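DUF4393 domain-containing protein (Alcanivorax borkumensis, PDB 3H35) is of unknown function but belongs to the Abi-alpha family, which suggests a possible link to abortive infection, a bacterial defence against phage. Local coordinates at residues 72-77 with 155-160. Numbering follows the deposited sequence.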
ATOM      1  N   ALA A  72      -1.323  13.947 -16.659  1.00 26.74           N
ATOM      2  CA  ALA A  72      -2.723  13.886 -16.268  1.00 27.13           C
ATOM      3  C   ALA A  72      -3.000  12.569 -15.549  1.00 26.70           C
ATOM      4  O   ALA A  72      -2.523  11.497 -15.953  1.00 26.92           O
ATOM      5  CB  ALA A  72      -3.661  14.053 -17.485  1.00 27.67           C
ATOM      6  N   LEU A  73      -3.760  12.658 -14.474  1.00 26.48           N
ATOM      7  CA  LEU A  73      -4.145  11.519 -13.681  1.00 26.68           C
ATOM      8  C   LEU A  73      -5.621  11.589 -13.407  1.00 27.28           C
ATOM      9  O   LEU A  73      -6.132  12.607 -12.969  1.00 27.86           O
ATOM     10  CB  LEU A  73      -3.384  11.569 -12.335  1.00 26.89           C
ATOM     11  CG  LEU A  73      -3.448  10.350 -11.411  1.00 27.51           C
ATOM     12  CD1 LEU A  73      -2.875   9.110 -12.135  1.00 25.20           C
ATOM     13  CD2 LEU A  73      -2.690  10.652 -10.117  1.00 27.54           C
ATOM     14  N   LEU A  74      -6.327  10.523 -13.687  1.00 27.65           N
ATOM     15  CA  LEU A  74      -7.721  10.421 -13.253  1.00 28.31           C
ATOM     16  C   LEU A  74      -7.751   9.469 -12.084  1.00 27.81           C
ATOM     17  O   LEU A  74      -7.189   8.371 -12.147  1.00 28.39           O
ATOM     18  CB  LEU A  74      -8.628   9.867 -14.369  1.00 28.52           C
ATOM     19  CG  LEU A  74      -8.762  10.619 -15.695  1.00 29.28           C
ATOM     20  CD1 LEU A  74      -9.770   9.838 -16.596  1.00 28.98           C
ATOM     21  CD2 LEU A  74      -9.187  12.056 -15.458  1.00 28.32           C
ATOM     22  N   THR A  75      -8.368   9.897 -11.002  1.00 27.82           N
ATOM     23  CA  THR A  75      -8.489   9.072  -9.829  1.00 27.26           C
ATOM     24  C   THR A  75      -9.964   8.805  -9.550  1.00 27.18           C
ATOM     25  O   THR A  75     -10.773   9.722  -9.534  1.00 26.98           O
ATOM     26  CB  THR A  75      -7.806   9.774  -8.636  1.00 28.59           C
ATOM     27  OG1 THR A  75      -6.414  10.052  -8.947  1.00 27.34           O
ATOM     28  CG2 THR A  75      -7.933   8.932  -7.399  1.00 25.28           C
ATOM     29  N   LEU A  76     -10.309   7.540  -9.368  1.00 26.08           N
ATOM     30  CA  LEU A  76     -11.634   7.144  -8.972  1.00 25.40           C
ATOM     31  C   LEU A  76     -11.629   6.963  -7.481  1.00 26.48           C
ATOM     32  O   LEU A  76     -10.863   6.156  -6.916  1.00 25.03           O
ATOM     33  CB  LEU A  76     -12.068   5.865  -9.677  1.00 24.56           C
ATOM     34  CG  LEU A  76     -12.235   5.967 -11.188  1.00 25.60           C
ATOM     35  CD1 LEU A  76     -12.599   4.582 -11.797  1.00 25.94           C
ATOM     36  CD2 LEU A  76     -13.270   7.036 -11.575  1.00 26.15           C
ATOM     37  N   TYR A  77     -12.494   7.759  -6.854  1.00 27.01           N
ATOM     38  CA  TYR A  77     -12.724   7.774  -5.439  1.00 26.92           C
ATOM     39  C   TYR A  77     -14.058   7.152  -5.108  1.00 27.91           C
ATOM     40  O   TYR A  77     -15.054   7.386  -5.793  1.00 26.48           O
ATOM     41  CB  TYR A  77     -12.781   9.207  -4.937  1.00 27.10           C
ATOM     42  CG  TYR A  77     -11.452   9.852  -4.793  1.00 27.84           C
ATOM     43  CD1 TYR A  77     -10.732   9.746  -3.621  1.00 31.89           C
ATOM     44  CD2 TYR A  77     -10.902  10.567  -5.829  1.00 31.88           C
ATOM     45  CE1 TYR A  77      -9.461  10.366  -3.484  1.00 34.50           C
ATOM     46  CE2 TYR A  77      -9.649  11.194  -5.709  1.00 33.70           C
ATOM     47  CZ  TYR A  77      -8.940  11.078  -4.537  1.00 33.68           C
ATOM     48  OH  TYR A  77      -7.718  11.675  -4.445  1.00 35.63           O
ATOM     49  N   LEU A 155     -19.226   6.835  -6.564  1.00 26.22           N
ATOM     50  CA  LEU A 155     -17.883   6.885  -7.177  1.00 26.27           C
ATOM     51  C   LEU A 155     -17.711   8.160  -7.983  1.00 26.41           C
ATOM     52  O   LEU A 155     -18.567   8.511  -8.793  1.00 24.31           O
ATOM     53  CB  LEU A 155     -17.710   5.713  -8.153  1.00 25.93           C
ATOM     54  CG  LEU A 155     -16.326   5.371  -8.654  1.00 27.11           C
ATOM     55  CD1 LEU A 155     -15.507   4.711  -7.529  1.00 28.93           C
ATOM     56  CD2 LEU A 155     -16.403   4.440  -9.878  1.00 26.12           C
ATOM     57  N   SER A 156     -16.592   8.832  -7.800  1.00 27.02           N
ATOM     58  CA  SER A 156     -16.330  10.025  -8.596  1.00 27.03           C
ATOM     59  C   SER A 156     -14.950  10.026  -9.220  1.00 27.26           C
ATOM     60  O   SER A 156     -13.962   9.499  -8.635  1.00 27.55           O
ATOM     61  CB  SER A 156     -16.515  11.302  -7.750  1.00 26.45           C
ATOM     62  OG  SER A 156     -15.696  11.253  -6.605  1.00 25.37           O
ATOM     63  N   ILE A 157     -14.884  10.668 -10.377  1.00 27.35           N
ATOM     64  CA  ILE A 157     -13.616  10.955 -11.036  1.00 27.69           C
ATOM     65  C   ILE A 157     -13.098  12.237 -10.475  1.00 28.24           C
ATOM     66  O   ILE A 157     -13.820  13.222 -10.397  1.00 27.85           O
ATOM     67  CB  ILE A 157     -13.756  11.222 -12.526  1.00 27.75           C
ATOM     68  CG1 ILE A 157     -14.405  10.022 -13.224  1.00 28.57           C
ATOM     69  CG2 ILE A 157     -12.355  11.526 -13.131  1.00 27.27           C
ATOM     70  CD1 ILE A 157     -14.593  10.162 -14.724  1.00 27.97           C
ATOM     71  N   ARG A 158     -11.827  12.236 -10.119  1.00 28.60           N
ATOM     72  CA  ARG A 158     -11.148  13.459  -9.806  1.00 29.21           C
ATOM     73  C   ARG A 158      -9.932  13.600 -10.675  1.00 28.83           C
ATOM     74  O   ARG A 158      -9.113  12.683 -10.751  1.00 28.59           O
ATOM     75  CB  ARG A 158     -10.737  13.507  -8.343  1.00 29.34           C
ATOM     76  CG  ARG A 158     -10.201  14.855  -7.951  1.00 31.62           C
ATOM     77  CD  ARG A 158     -10.031  14.959  -6.423  1.00 37.09           C
ATOM     78  NE  ARG A 158      -9.689  16.321  -5.989  1.00 39.58           N
ATOM     79  CZ  ARG A 158      -8.458  16.747  -5.689  1.00 42.77           C
ATOM     80  NH1 ARG A 158      -8.264  18.006  -5.297  1.00 43.19           N
ATOM     81  NH2 ARG A 158      -7.415  15.935  -5.761  1.00 42.49           N
ATOM     82  N   ARG A 159      -9.825  14.757 -11.322  1.00 28.32           N
ATOM     83  CA  ARG A 159      -8.688  15.092 -12.131  1.00 29.01           C
ATOM     84  C   ARG A 159      -7.533  15.548 -11.243  1.00 28.81           C
ATOM     85  O   ARG A 159      -7.639  16.484 -10.473  1.00 28.39           O
ATOM     86  CB  ARG A 159      -9.026  16.166 -13.149  1.00 29.05           C
ATOM     87  CG  ARG A 159     -10.014  15.723 -14.231  1.00 30.03           C
ATOM     88  CD  ARG A 159     -10.472  16.928 -15.014  1.00 32.72           C
ATOM     89  NE  ARG A 159     -11.159  16.566 -16.241  1.00 34.40           N
ATOM     90  CZ  ARG A 159     -11.509  17.436 -17.172  1.00 34.99           C
ATOM     91  NH1 ARG A 159     -11.242  18.734 -17.022  1.00 37.82           N
ATOM     92  NH2 ARG A 159     -12.098  17.005 -18.269  1.00 35.85           N
ATOM     93  N   GLU A 160      -6.417  14.846 -11.381  1.00 28.46           N
ATOM     94  CA  GLU A 160      -5.241  15.102 -10.582  1.00 28.24           C
ATOM     95  C   GLU A 160      -3.991  15.121 -11.492  1.00 27.56           C
ATOM     96  O   GLU A 160      -4.081  14.992 -12.722  1.00 27.20           O
ATOM     97  CB  GLU A 160      -5.157  14.041  -9.479  1.00 27.78           C
ATOM     98  CG  GLU A 160      -6.373  14.075  -8.518  1.00 29.09           C
ATOM     99  CD  GLU A 160      -6.298  13.061  -7.390  1.00 29.14           C
ATOM    100  OE1 GLU A 160      -5.673  11.987  -7.553  1.00 30.12           O
ATOM    101  OE2 GLU A 160      -6.880  13.341  -6.328  1.00 31.23           O
TER
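Leu76 and Ile157 meet on the helix-covered face of the sheet, their side chains side by side and pointing the same way, with Leu76 CD2 3.6 Å from Ile157 CG1. At the next pair on this face, Leu74 CD2 touches both Ile157 CG2 and the aliphatic CG of Arg159, 4.0 Å from each; helix 139-151 packs over this row through Phe141 and Gln145. Beneath it run the two central strands of the four-stranded antiparallel sheet, joined by paired backbone hydrogen bonds at Leu73–Glu160, Thr75–Arg158 and Tyr77–Ser156.

On the other face the contact turns polar around Glu160. Its CG stands anti to the carbonyl carbon (chi1 -62°) and the chain beyond is extended, carrying the carboxylate back over the neighbouring strand. Thr75 OG1 donates to Glu160 OE1 at a doubtfully short 2.5 Å. Tyr77 reaches Glu160 tip to tip, ring and carboxylate planes 84° apart, its OH 2.7 Å from the syn side of OE2. Arg158 NH2 approaches Glu160 OE2 from the anti side, also at 2.7 Å, and OE2 lies in the guanidinium plane. Arg90, on strand 87-91, adds a salt bridge to OE1 through NH2 and a hydrogen bond from NE to Thr75 OG1, and Asp123 takes Arg158 NH1. A buried carboxylate gripped by two arginines and two hydroxyls probably stays ionised, and its bonds tie three neighbouring strands together through side chains.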